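Peptide-binding protein (Photobacterium damsela subsp. piscicida, PDB 6SQX) cleaves the peptidoglycan of potentially competing bacteria as a secreted NlpC/P60 endopeptidase, probably through a cysteine-type peptidase mechanism. Local coordinates at residues Y64-W68 with F222-W226; D71-N75 with I187-H191; G143-N147 with I268-D272; Y229-P234 with G256-H262. Where two conformers were deposited one is given. Residue numbers count along the deposited sequence, not the author numbering.

Interaction 1 of 4, residues Y64-W68 with F222-W226; sequences YYFQW and FITQW
A few aromatic side chains can join distant pieces of chain, as where the chain leaving helix 50-64 meets helix 220-226. Tyr64 is still helical; Tyr65 (phi/psi -96/13) is the first residue to leave helical angles, and a 3-10 turn follows, up to Trp68, with Trp68 N bonded to Tyr65 O at 2.9 Å. The register brings Trp68 CA to 8.1 Å from Ile223 CA. Tyr65, chi1 m, extends its hydroxyl to the edge of Trp226 (chi1 t), where Trp226 NE1 donates to Tyr65 OH at 3.0 Å and 162°. Trp68 (chi1 m, chi2 near 0°) presents the edge of its six-membered ring to the face of the Trp226 five-membered ring, a T-shaped pair with centroids 5.3 Å apart and planes at 88°. Over one face of Trp68 lies Ile223 (m, t), whose CG1 makes a CH-pi contact 3.9 Å from the centroid of the Trp68 six-membered ring, while Phe222 CE1 is 4.2 Å from Trp68 CH2. The Trp68 indole nitrogen bonds to Gly143 O of strand 142-145. Tyr65, Trp68 and Trp226 form an aromatic cluster at the helix between two five-stranded sheets, the first of an SH3 domain, the second probably SH3-like.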
loop_
_atom_site.group_PDB
_atom_site.type_symbol
_atom_site.label_atom_id
_atom_site.label_comp_id
_atom_site.label_asym_id
_atom_site.label_seq_id
_atom_site.Cartn_x
_atom_site.Cartn_y
_atom_site.Cartn_z
ATOM N N TYR A 64 8.515 -7.791 8.688
ATOM C CA TYR A 64 8.195 -6.494 9.283
ATOM C C TYR A 64 9.343 -5.969 10.145
ATOM O O TYR A 64 9.613 -4.756 10.158
ATOM C CB TYR A 64 6.939 -6.634 10.138
ATOM C CG TYR A 64 6.389 -5.355 10.707
ATOM C CD1 TYR A 64 5.760 -4.424 9.884
ATOM C CD2 TYR A 64 6.424 -5.109 12.083
ATOM C CE1 TYR A 64 5.180 -3.259 10.416
ATOM C CE2 TYR A 64 5.864 -3.959 12.606
ATOM C CZ TYR A 64 5.273 -3.037 11.757
ATOM O OH TYR A 64 4.676 -1.887 12.266
ATOM N N TYR A 65 10.036 -6.865 10.855
ATOM C CA TYR A 65 11.171 -6.480 11.700
ATOM C C TYR A 65 12.524 -6.646 11.019
ATOM O O TYR A 65 13.556 -6.526 11.691
ATOM C CB TYR A 65 11.147 -7.257 13.033
ATOM C CG TYR A 65 9.937 -6.888 13.881
ATOM C CD1 TYR A 65 9.876 -5.663 14.547
ATOM C CD2 TYR A 65 8.859 -7.766 14.014
ATOM C CE1 TYR A 65 8.764 -5.319 15.335
ATOM C CE2 TYR A 65 7.754 -7.415 14.779
ATOM C CZ TYR A 65 7.722 -6.205 15.445
ATOM O OH TYR A 65 6.597 -5.875 16.230
ATOM N N PHE A 66 12.538 -6.844 9.701
ATOM C CA PHE A 66 13.800 -7.111 9.011
ATOM C C PHE A 66 14.799 -5.985 9.217
ATOM O O PHE A 66 16.010 -6.240 9.327
ATOM C CB PHE A 66 13.513 -7.271 7.522
ATOM C CG PHE A 66 14.735 -7.548 6.712
ATOM C CD1 PHE A 66 15.395 -8.767 6.811
ATOM C CD2 PHE A 66 15.215 -6.599 5.827
ATOM C CE1 PHE A 66 16.528 -9.023 6.018
ATOM C CE2 PHE A 66 16.341 -6.846 5.023
ATOM C CZ PHE A 66 16.996 -8.064 5.149
ATOM N N GLN A 67 14.342 -4.731 9.272
ATOM C CA GLN A 67 15.307 -3.635 9.422
ATOM C C GLN A 67 15.962 -3.615 10.794
ATOM O O GLN A 67 16.934 -2.884 10.985
ATOM C CB GLN A 67 14.651 -2.266 9.154
ATOM C CG GLN A 67 14.031 -2.148 7.769
ATOM C CD GLN A 67 15.000 -2.399 6.633
ATOM O OE1 GLN A 67 16.222 -2.279 6.770
ATOM N NE2 GLN A 67 14.442 -2.691 5.485
ATOM N N TRP A 68 15.415 -4.344 11.763
ATOM C CA TRP A 68 16.010 -4.445 13.085
ATOM C C TRP A 68 16.844 -5.698 13.214
ATOM O O TRP A 68 17.392 -5.969 14.289
ATOM C CB TRP A 68 14.927 -4.408 14.171
ATOM C CG TRP A 68 14.293 -3.084 14.389
ATOM C CD1 TRP A 68 14.572 -1.904 13.739
ATOM C CD2 TRP A 68 13.210 -2.798 15.293
ATOM N NE1 TRP A 68 13.749 -0.886 14.227
ATOM C CE2 TRP A 68 12.914 -1.419 15.171
ATOM C CE3 TRP A 68 12.485 -3.568 16.212
ATOM C CZ2 TRP A 68 11.905 -0.802 15.927
ATOM C CZ3 TRP A 68 11.503 -2.942 16.974
ATOM C CH2 TRP A 68 11.209 -1.583 16.810
ATOM N N PHE A 222 15.458 -0.328 23.662
ATOM C CA PHE A 222 14.155 -0.040 23.075
ATOM C C PHE A 222 13.591 -1.276 22.379
ATOM O O PHE A 222 12.399 -1.611 22.521
ATOM C CB PHE A 222 14.259 1.157 22.106
ATOM C CG PHE A 222 12.941 1.554 21.513
ATOM C CD1 PHE A 222 12.403 0.865 20.432
ATOM C CD2 PHE A 222 12.227 2.615 22.057
ATOM C CE1 PHE A 222 11.155 1.253 19.884
ATOM C CE2 PHE A 222 11.001 3.001 21.528
ATOM C CZ PHE A 222 10.464 2.327 20.435
ATOM N N ILE A 223 14.425 -1.950 21.588
ATOM C CA ILE A 223 13.968 -3.117 20.841
ATOM C C ILE A 223 13.659 -4.275 21.778
ATOM O O ILE A 223 12.636 -4.949 21.625
ATOM C CB ILE A 223 15.009 -3.489 19.775
ATOM C CG1 ILE A 223 15.066 -2.404 18.712
ATOM C CG2 ILE A 223 14.683 -4.822 19.143
ATOM C CD1 ILE A 223 16.195 -2.646 17.671
ATOM N N THR A 224 14.526 -4.518 22.767
ATOM C CA THR A 224 14.266 -5.558 23.761
ATOM C C THR A 224 12.922 -5.337 24.452
ATOM O O THR A 224 12.125 -6.275 24.615
ATOM C CB THR A 224 15.404 -5.596 24.792
ATOM O OG1 THR A 224 16.628 -5.955 24.137
ATOM C CG2 THR A 224 15.119 -6.634 25.898
ATOM N N GLN A 225 12.661 -4.106 24.886
ATOM C CA GLN A 225 11.418 -3.853 25.597
ATOM C C GLN A 225 10.221 -3.914 24.650
ATOM O O GLN A 225 9.151 -4.404 25.033
ATOM C CB GLN A 225 11.498 -2.493 26.287
ATOM C CG GLN A 225 12.540 -2.420 27.389
ATOM C CD GLN A 225 12.416 -3.581 28.369
ATOM O OE1 GLN A 225 11.324 -3.868 28.875
ATOM N NE2 GLN A 225 13.538 -4.268 28.634
ATOM N N TRP A 226 10.390 -3.451 23.403
ATOM C CA TRP A 226 9.297 -3.518 22.429
ATOM C C TRP A 226 8.748 -4.941 22.333
ATOM O O TRP A 226 7.529 -5.160 22.379
ATOM C CB TRP A 226 9.816 -3.066 21.060
ATOM C CG TRP A 226 8.788 -3.121 20.002
ATOM C CD1 TRP A 226 8.412 -4.215 19.251
ATOM C CD2 TRP A 226 8.002 -2.022 19.541
ATOM N NE1 TRP A 226 7.413 -3.848 18.356
ATOM C CE2 TRP A 226 7.169 -2.502 18.496
ATOM C CE3 TRP A 226 7.934 -0.667 19.897
ATOM C CZ2 TRP A 226 6.261 -1.672 17.822
ATOM C CZ3 TRP A 226 7.044 0.168 19.213
ATOM C CH2 TRP A 226 6.211 -0.345 18.188
#

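Interaction 2 of 4, residues D71-N75 with I187-H191; sequences DANQN and IMLIH
An irregular loop can lie on a strand through side chains, without backbone pairing, as 71-75 does on 187-191. The nearest CA atoms are those of Gln74 and Ile190, 5.5 Å apart. Met188, extended in chi1 and chi2 (t, t) and turned at chi3 (m), reaches into the loop: Met188 SD is 3.4 Å from Asn73 O and 3.8 Å from Gln74 CG, and Met188 CE is 3.7 Å from Ala72 CB. Gln74 (m, t, chi3 -55°) donates from NE2 to Leu189 O at 3.1 Å and 172°, and also to Ile134 O. Asn73 points its CB away; in rotamer p, Asn73 OD1 accepts from Asn75 N at 2.8 Å, an Asx turn. Ile190 (m, t) sets CG2 3.6 Å from Gln74 O, a buried carbonyl without a hydrogen-bonding partner. Ile190 and His191 form a classic beta bulge facing Leu200 of strand 198-203. The loop, leading from helix 50-64 to strand 76-78, covers strand 186-192 where it runs between strands 198-203 and 142-145 of the SH3 sheet.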
loop_
_atom_site.group_PDB
_atom_site.type_symbol
_atom_site.label_atom_id
_atom_site.label_comp_id
_atom_site.label_asym_id
_atom_site.label_seq_id
_atom_site.Cartn_x
_atom_site.Cartn_y
_atom_site.Cartn_z
ATOM N N ASP A 71 20.632 -9.170 9.639
ATOM C CA ASP A 71 20.771 -9.427 8.205
ATOM C C ASP A 71 20.736 -8.149 7.366
ATOM O O ASP A 71 21.274 -8.128 6.251
ATOM C CB ASP A 71 19.636 -10.348 7.731
ATOM C CG ASP A 71 19.693 -11.735 8.359
ATOM O OD1 ASP A 71 20.813 -12.269 8.541
ATOM O OD2 ASP A 71 18.612 -12.291 8.684
ATOM N N ALA A 72 20.103 -7.097 7.854
ATOM C CA ALA A 72 19.891 -5.891 7.077
ATOM C C ALA A 72 21.117 -4.976 7.147
ATOM O O ALA A 72 21.873 -4.984 8.131
ATOM C CB ALA A 72 18.678 -5.153 7.658
ATOM N N ASN A 73 21.303 -4.181 6.097
ATOM C CA ASN A 73 22.416 -3.239 6.055
ATOM C C ASN A 73 21.993 -1.981 5.308
ATOM O O ASN A 73 20.919 -1.928 4.693
ATOM C CB ASN A 73 23.705 -3.872 5.466
ATOM C CG ASN A 73 23.574 -4.197 3.989
ATOM O OD1 ASN A 73 23.314 -3.316 3.172
ATOM N ND2 ASN A 73 23.762 -5.474 3.635
ATOM N N GLN A 74 22.849 -0.954 5.358
ATOM C CA GLN A 74 22.486 0.346 4.807
ATOM C C GLN A 74 22.676 0.450 3.299
ATOM O O GLN A 74 22.280 1.470 2.710
ATOM C CB GLN A 74 23.275 1.473 5.476
ATOM C CG GLN A 74 22.912 1.750 6.936
ATOM C CD GLN A 74 23.843 2.761 7.517
ATOM O OE1 GLN A 74 25.072 2.574 7.475
ATOM N NE2 GLN A 74 23.306 3.861 8.026
ATOM N N ASN A 75 23.249 -0.575 2.648
ATOM C CA ASN A 75 23.598 -0.503 1.228
ATOM C C ASN A 75 22.616 -1.225 0.313
ATOM O O ASN A 75 22.551 -0.904 -0.890
ATOM C CB ASN A 75 25.015 -1.053 1.016
ATOM C CG ASN A 75 26.023 -0.279 1.805
ATOM O OD1 ASN A 75 26.305 0.880 1.493
ATOM N ND2 ASN A 75 26.569 -0.899 2.853
ATOM N N ILE A 187 12.203 0.689 10.971
ATOM C CA ILE A 187 12.916 1.153 9.783
ATOM C C ILE A 187 14.418 1.104 10.033
ATOM O O ILE A 187 14.889 0.846 11.138
ATOM C CB ILE A 187 12.498 2.584 9.353
ATOM C CG1 ILE A 187 12.768 3.545 10.534
ATOM C CG2 ILE A 187 11.016 2.594 8.929
ATOM C CD1 ILE A 187 12.505 4.990 10.250
ATOM N N MET A 188 15.163 1.379 8.979
ATOM C CA MET A 188 16.578 1.651 9.102
ATOM C C MET A 188 16.845 3.023 8.513
ATOM O O MET A 188 16.300 3.357 7.453
ATOM C CB MET A 188 17.354 0.630 8.285
ATOM C CG MET A 188 18.884 0.830 8.324
ATOM S SD MET A 188 19.866 -0.475 7.549
ATOM C CE MET A 188 19.677 -1.798 8.775
ATOM N N LEU A 189 17.671 3.813 9.219
ATOM C CA LEU A 189 18.077 5.139 8.779
ATOM C C LEU A 189 19.333 4.995 7.924
ATOM O O LEU A 189 20.299 4.333 8.338
ATOM C CB LEU A 189 18.351 6.029 9.997
ATOM C CG LEU A 189 17.216 6.093 11.041
ATOM C CD1 LEU A 189 17.604 7.127 12.089
ATOM C CD2 LEU A 189 15.826 6.366 10.469
ATOM N N ILE A 190 19.346 5.602 6.733
ATOM C CA ILE A 190 20.414 5.383 5.760
ATOM C C ILE A 190 21.297 6.613 5.593
ATOM O O ILE A 190 22.529 6.521 5.680
ATOM C CB ILE A 190 19.841 4.931 4.401
ATOM C CG1 ILE A 190 19.002 3.665 4.545
ATOM C CG2 ILE A 190 20.985 4.715 3.369
ATOM C CD1 ILE A 190 17.989 3.520 3.399
ATOM N N HIS A 191 20.695 7.774 5.334
ATOM C CA HIS A 191 21.448 8.919 4.843
ATOM C C HIS A 191 20.623 10.165 5.111
ATOM O O HIS A 191 19.396 10.126 5.017
ATOM C CB HIS A 191 21.669 8.724 3.332
ATOM C CG HIS A 191 22.620 9.704 2.712
ATOM N ND1 HIS A 191 23.987 9.602 2.852
ATOM C CD2 HIS A 191 22.400 10.795 1.934
ATOM C CE1 HIS A 191 24.568 10.593 2.205
ATOM N NE2 HIS A 191 23.634 11.326 1.626
#

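Interaction 3 of 4, residues G143-N147 with I268-D272; sequences GIVVN and IPVKD
Two sheets can meet through a proline and a water instead of direct backbone bonds. Ile268 enters in extended conformation on strand 265-271, and Pro269 (phi/psi -78/136, C-gamma endo) does most of the work, its ring turned toward 143-147. Pro269 CB is 4.0 Å from Ile144 CG2 (Ile144 being t, t) and 4.1 Å from Val146 CG1, while Pro269 CG approaches Val145 O at 3.7 Å. No hydrogen bond passes directly between the segments; water 1 donates to both Pro269 O, at 2.7 Å, and Val146 O, at 2.6 Å. This is a junction between two antiparallel five-stranded sheets: strand 142-145 belongs to that of the SH3 domain and strand 265-271 to a second, whose same 4-3-2-1-5 strand order is consistent with another SH3-like fold. The closest CA atoms are those of Val270 and Val146, 5.5 Å apart, though the Val270 side chain points away and Val146 (chi1 m, phi/psi -105/-23, just beyond the end of its strand) fills the gap with CG1, 4.1 Å from Val270 C. Lys271 follows, with its CB 4.3 Å from Val146 CG2; all four of its chi angles are t, and the straight chain carries its ammonium group to the first sheet, where Lys271 NZ donates to Ile215 O. At Asp272 the chain leaves the strand.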
loop_
_atom_site.group_PDB
_atom_site.type_symbol
_atom_site.label_atom_id
_atom_site.label_comp_id
_atom_site.label_asym_id
_atom_site.label_seq_id
_atom_site.Cartn_x
_atom_site.Cartn_y
_atom_site.Cartn_z
ATOM N N GLY A 143 15.827 2.172 13.504
ATOM C CA GLY A 143 14.950 3.263 13.876
ATOM C C GLY A 143 13.478 2.930 13.813
ATOM O O GLY A 143 13.079 1.771 13.628
ATOM N N ILE A 144 12.653 3.963 13.983
ATOM C CA ILE A 144 11.204 3.799 14.016
ATOM C C ILE A 144 10.553 5.073 13.496
ATOM O O ILE A 144 11.074 6.179 13.679
ATOM C CB ILE A 144 10.753 3.403 15.449
ATOM C CG1 ILE A 144 9.346 2.785 15.445
ATOM C CG2 ILE A 144 10.825 4.580 16.431
ATOM C CD1 ILE A 144 9.025 2.052 16.732
ATOM N N VAL A 145 9.390 4.915 12.853
ATOM C CA VAL A 145 8.580 6.061 12.440
ATOM C C VAL A 145 7.840 6.615 13.653
ATOM O O VAL A 145 7.173 5.857 14.375
ATOM C CB VAL A 145 7.595 5.649 11.320
ATOM C CG1 VAL A 145 6.670 6.826 10.939
ATOM C CG2 VAL A 145 8.377 5.157 10.089
ATOM N N VAL A 146 7.981 7.929 13.892
ATOM C CA VAL A 146 7.281 8.591 14.990
ATOM C C VAL A 146 6.093 9.436 14.534
ATOM O O VAL A 146 5.212 9.715 15.350
ATOM C CB VAL A 146 8.219 9.389 15.931
ATOM C CG1 VAL A 146 9.257 8.453 16.572
ATOM C CG2 VAL A 146 8.895 10.589 15.228
ATOM N N ASN A 147 6.051 9.877 13.288
ATOM C CA ASN A 147 4.861 10.524 12.739
ATOM C C ASN A 147 4.517 9.872 11.407
ATOM O O ASN A 147 5.417 9.531 10.636
ATOM C CB ASN A 147 5.088 12.022 12.513
ATOM C CG ASN A 147 5.137 12.812 13.804
ATOM O OD1 ASN A 147 4.236 12.698 14.647
ATOM N ND2 ASN A 147 6.160 13.643 13.958
ATOM N N ILE A 268 3.038 5.176 22.266
ATOM C CA ILE A 268 3.502 5.583 20.939
ATOM C C ILE A 268 4.952 6.023 21.065
ATOM O O ILE A 268 5.337 6.640 22.081
ATOM C CB ILE A 268 2.650 6.713 20.329
ATOM C CG1 ILE A 268 2.614 7.926 21.253
ATOM C CG2 ILE A 268 1.258 6.234 19.979
ATOM C CD1 ILE A 268 1.985 9.190 20.629
ATOM N N PRO A 269 5.782 5.748 20.063
ATOM C CA PRO A 269 7.173 6.212 20.109
ATOM C C PRO A 269 7.203 7.684 19.763
ATOM O O PRO A 269 6.522 8.138 18.837
ATOM C CB PRO A 269 7.854 5.403 18.994
ATOM C CG PRO A 269 6.711 5.151 17.991
ATOM C CD PRO A 269 5.492 4.923 18.878
ATOM N N VAL A 270 7.986 8.432 20.526
ATOM C CA VAL A 270 8.189 9.842 20.249
ATOM C C VAL A 270 9.683 10.123 20.242
ATOM O O VAL A 270 10.486 9.388 20.835
ATOM C CB VAL A 270 7.426 10.747 21.250
ATOM C CG1 VAL A 270 5.903 10.543 21.127
ATOM C CG2 VAL A 270 7.925 10.495 22.677
ATOM N N LYS A 271 10.069 11.182 19.516
ATOM C CA LYS A 271 11.486 11.513 19.377
ATOM C C LYS A 271 11.938 12.346 20.571
ATOM O O LYS A 271 11.385 13.426 20.832
ATOM C CB LYS A 271 11.714 12.252 18.055
ATOM C CG LYS A 271 13.163 12.420 17.640
ATOM C CD LYS A 271 13.203 12.909 16.223
ATOM C CE LYS A 271 14.599 12.819 15.633
ATOM N NZ LYS A 271 14.523 13.113 14.169
ATOM N N ASP A 272 12.945 11.849 21.291
ATOM C CA ASP A 272 13.493 12.559 22.440
ATOM C C ASP A 272 14.494 13.632 21.991
ATOM O O ASP A 272 14.820 13.765 20.806
ATOM C CB ASP A 272 14.010 11.558 23.487
ATOM C CG ASP A 272 15.448 11.052 23.231
ATOM O OD1 ASP A 272 16.174 11.548 22.350
ATOM O OD2 ASP A 272 15.874 10.127 23.967
HETATM O O HOH W 1 4.566 9.793 17.883
#

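Interaction 4 of 4, residues Y229-P234 with G256-H262; sequences YRLVTP and GSILPEH
Leu231 (m, t) stands at the apolar centre, with CD1 3.8 Å from Ile258 CG2 and CD2 4.3 Å from Pro260 CG. Next to it the Tyr229 ring lies over Pro260, whose CB is 4.0 Å from the Tyr229 ring centroid in a CH-pi contact. Val232 shares a sheet face with Leu259 and Glu261, and Val232 CG1 meets Glu261 CB at 3.6 Å. The backbones are antiparallel but splayed: the axes of strands 230-234 and 259-262 approach to 4.4 Å at 116°. Val232 and Leu259 form a hydrogen-bonded pair, Val232 N to Leu259 O 2.8 Å and Leu259 N to Val232 O 3.0 Å; Leu231 with Pro260 is a non-hydrogen-bonded pair, CA atoms 4.5 Å apart. Further along, Glu261 N donates to Arg230 O at 3.0 Å, and water 2 joins Arg230 N (3.0 Å) to Glu261 O (2.7 Å). At one polar end Thr233 OG1 donates to Ser257 O at 2.7 Å, and water 3 links Thr233 OG1, Pro234 O and Gly256 N. At the other, Arg230 (t, t, p) grips Glu261 in a two-pronged salt bridge, Arg230 NE to Glu261 OE2 a very short 2.4 Å and Arg230 NH1 to Glu261 OE1 2.7 Å. Pairing of the first two strands across a long connection, here between residues 234 and 259, is consistent with the RT-loop region of an SH3-like barrel.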
loop_
_atom_site.group_PDB
_atom_site.type_symbol
_atom_site.label_atom_id
_atom_site.label_comp_id
_atom_site.label_asym_id
_atom_site.label_seq_id
_atom_site.Cartn_x
_atom_site.Cartn_y
_atom_site.Cartn_z
ATOM N N TYR A 229 6.089 -6.331 24.952
ATOM C CA TYR A 229 4.751 -5.784 25.109
ATOM C C TYR A 229 3.749 -6.593 24.309
ATOM O O TYR A 229 4.053 -7.107 23.226
ATOM C CB TYR A 229 4.667 -4.345 24.593
ATOM C CG TYR A 229 5.224 -3.294 25.524
ATOM C CD1 TYR A 229 4.498 -2.866 26.630
ATOM C CD2 TYR A 229 6.474 -2.706 25.281
ATOM C CE1 TYR A 229 5.006 -1.884 27.476
ATOM C CE2 TYR A 229 6.969 -1.749 26.105
ATOM C CZ TYR A 229 6.243 -1.332 27.203
ATOM O OH TYR A 229 6.783 -0.364 28.019
ATOM N N ARG A 230 2.516 -6.631 24.818
ATOM C CA ARG A 230 1.381 -6.910 23.958
ATOM C C ARG A 230 1.274 -5.793 22.923
ATOM O O ARG A 230 1.514 -4.625 23.229
ATOM C CB ARG A 230 0.142 -6.908 24.837
ATOM C CG ARG A 230 -1.148 -7.186 24.180
ATOM C CD ARG A 230 -2.181 -7.545 25.300
ATOM N NE ARG A 230 -2.247 -6.511 26.348
ATOM C CZ ARG A 230 -1.806 -6.602 27.607
ATOM N NH1 ARG A 230 -1.894 -5.537 28.396
ATOM N NH2 ARG A 230 -1.315 -7.724 28.111
ATOM N N LEU A 231 0.949 -6.154 21.684
ATOM C CA LEU A 231 0.768 -5.190 20.608
ATOM C C LEU A 231 -0.710 -5.088 20.231
ATOM O O LEU A 231 -1.465 -6.076 20.310
ATOM C CB LEU A 231 1.580 -5.613 19.373
ATOM C CG LEU A 231 3.091 -5.667 19.602
ATOM C CD1 LEU A 231 3.781 -6.253 18.355
ATOM C CD2 LEU A 231 3.670 -4.272 19.904
ATOM N N VAL A 232 -1.112 -3.880 19.821
ATOM C CA VAL A 232 -2.482 -3.632 19.417
ATOM C C VAL A 232 -2.475 -2.951 18.057
ATOM O O VAL A 232 -1.465 -2.411 17.594
ATOM C CB VAL A 232 -3.289 -2.780 20.434
ATOM C CG1 VAL A 232 -3.481 -3.521 21.752
ATOM C CG2 VAL A 232 -2.635 -1.400 20.630
ATOM N N THR A 233 -3.648 -2.919 17.435
ATOM C CA THR A 233 -3.796 -2.320 16.120
ATOM C C THR A 233 -5.171 -1.662 16.072
ATOM O O THR A 233 -6.117 -2.166 16.703
ATOM C CB THR A 233 -3.598 -3.385 15.008
ATOM O OG1 THR A 233 -3.418 -2.768 13.730
ATOM C CG2 THR A 233 -4.745 -4.430 14.986
ATOM N N PRO A 234 -5.312 -0.540 15.374
ATOM C CA PRO A 234 -6.608 0.165 15.427
ATOM C C PRO A 234 -7.691 -0.618 14.713
ATOM O O PRO A 234 -7.440 -1.329 13.736
ATOM C CB PRO A 234 -6.336 1.470 14.678
ATOM C CG PRO A 234 -4.798 1.724 14.845
ATOM C CD PRO A 234 -4.245 0.277 14.741
ATOM N N GLY A 256 -3.620 -0.085 10.475
ATOM C CA GLY A 256 -2.355 -0.649 10.014
ATOM C C GLY A 256 -1.222 -0.451 10.996
ATOM O O GLY A 256 -0.238 -1.189 10.945
ATOM N N SER A 257 -1.341 0.520 11.906
ATOM C CA SER A 257 -0.325 0.712 12.928
ATOM C C SER A 257 -0.325 -0.465 13.895
ATOM O O SER A 257 -1.356 -1.069 14.183
ATOM C CB SER A 257 -0.646 1.957 13.755
ATOM O OG SER A 257 -0.747 3.091 12.912
ATOM N N ILE A 258 0.852 -0.762 14.437
ATOM C CA ILE A 258 1.068 -1.851 15.352
ATOM C C ILE A 258 1.877 -1.272 16.508
ATOM O O ILE A 258 3.027 -0.850 16.329
ATOM C CB ILE A 258 1.778 -3.034 14.672
ATOM C CG1 ILE A 258 0.926 -3.578 13.512
ATOM C CG2 ILE A 258 2.099 -4.160 15.664
ATOM C CD1 ILE A 258 1.776 -4.509 12.568
ATOM N N LEU A 259 1.260 -1.186 17.692
ATOM C CA LEU A 259 1.861 -0.408 18.761
ATOM C C LEU A 259 1.722 -1.128 20.094
ATOM O O LEU A 259 0.790 -1.924 20.285
ATOM C CB LEU A 259 1.160 0.956 18.887
ATOM C CG LEU A 259 1.357 1.883 17.663
ATOM C CD1 LEU A 259 0.314 3.033 17.692
ATOM C CD2 LEU A 259 2.797 2.462 17.670
ATOM N N PRO A 260 2.640 -0.878 21.032
ATOM C CA PRO A 260 2.533 -1.486 22.365
ATOM C C PRO A 260 1.313 -0.995 23.140
ATOM O O PRO A 260 0.816 0.118 22.944
ATOM C CB PRO A 260 3.823 -1.027 23.077
ATOM C CG PRO A 260 4.779 -0.683 21.963
ATOM C CD PRO A 260 3.884 -0.095 20.873
ATOM N N GLU A 261 0.888 -1.830 24.092
ATOM C CA GLU A 261 -0.198 -1.466 24.980
ATOM C C GLU A 261 0.079 -2.088 26.347
ATOM O O GLU A 261 0.533 -3.233 26.450
ATOM C CB GLU A 261 -1.524 -1.998 24.391
ATOM C CG GLU A 261 -2.726 -2.016 25.342
ATOM C CD GLU A 261 -2.850 -3.336 26.106
ATOM O OE1 GLU A 261 -2.878 -3.292 27.354
ATOM O OE2 GLU A 261 -2.927 -4.424 25.462
ATOM N N HIS A 262 -0.162 -1.312 27.398
ATOM C CA HIS A 262 0.044 -1.774 28.760
ATOM C C HIS A 262 -1.125 -1.283 29.604
ATOM O O HIS A 262 -1.446 -0.090 29.572
ATOM C CB HIS A 262 1.382 -1.223 29.271
ATOM C CG HIS A 262 1.665 -1.570 30.698
ATOM N ND1 HIS A 262 2.143 -2.804 31.079
ATOM C CD2 HIS A 262 1.517 -0.855 31.842
ATOM C CE1 HIS A 262 2.293 -2.834 32.392
ATOM N NE2 HIS A 262 1.917 -1.665 32.881
HETATM O O HOH W 2 1.897 -5.309 27.385
HETATM O O HOH W 3 -5.283 -2.047 11.936
#

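In the fold
Following the chain from its N terminus, the region after helix 50-64 opens interaction 1 at residues 64-68 and, a few residues on, interaction 2 at 71-75. Interaction 2 closes first, on strand 186-192, and is nested inside the loop that interaction 1 closes on helix 220-226. Interaction 3 opens on strand 142-145, before either has closed, and closes only at 268-272, so it crosses both. Interaction 4, closed within one sheet, follows interactions 1 and 2 in series and is nested inside interaction 3. Together they tie the N-terminal region to the first five-stranded sheet, that sheet to the linker helix, and both to the second sheet.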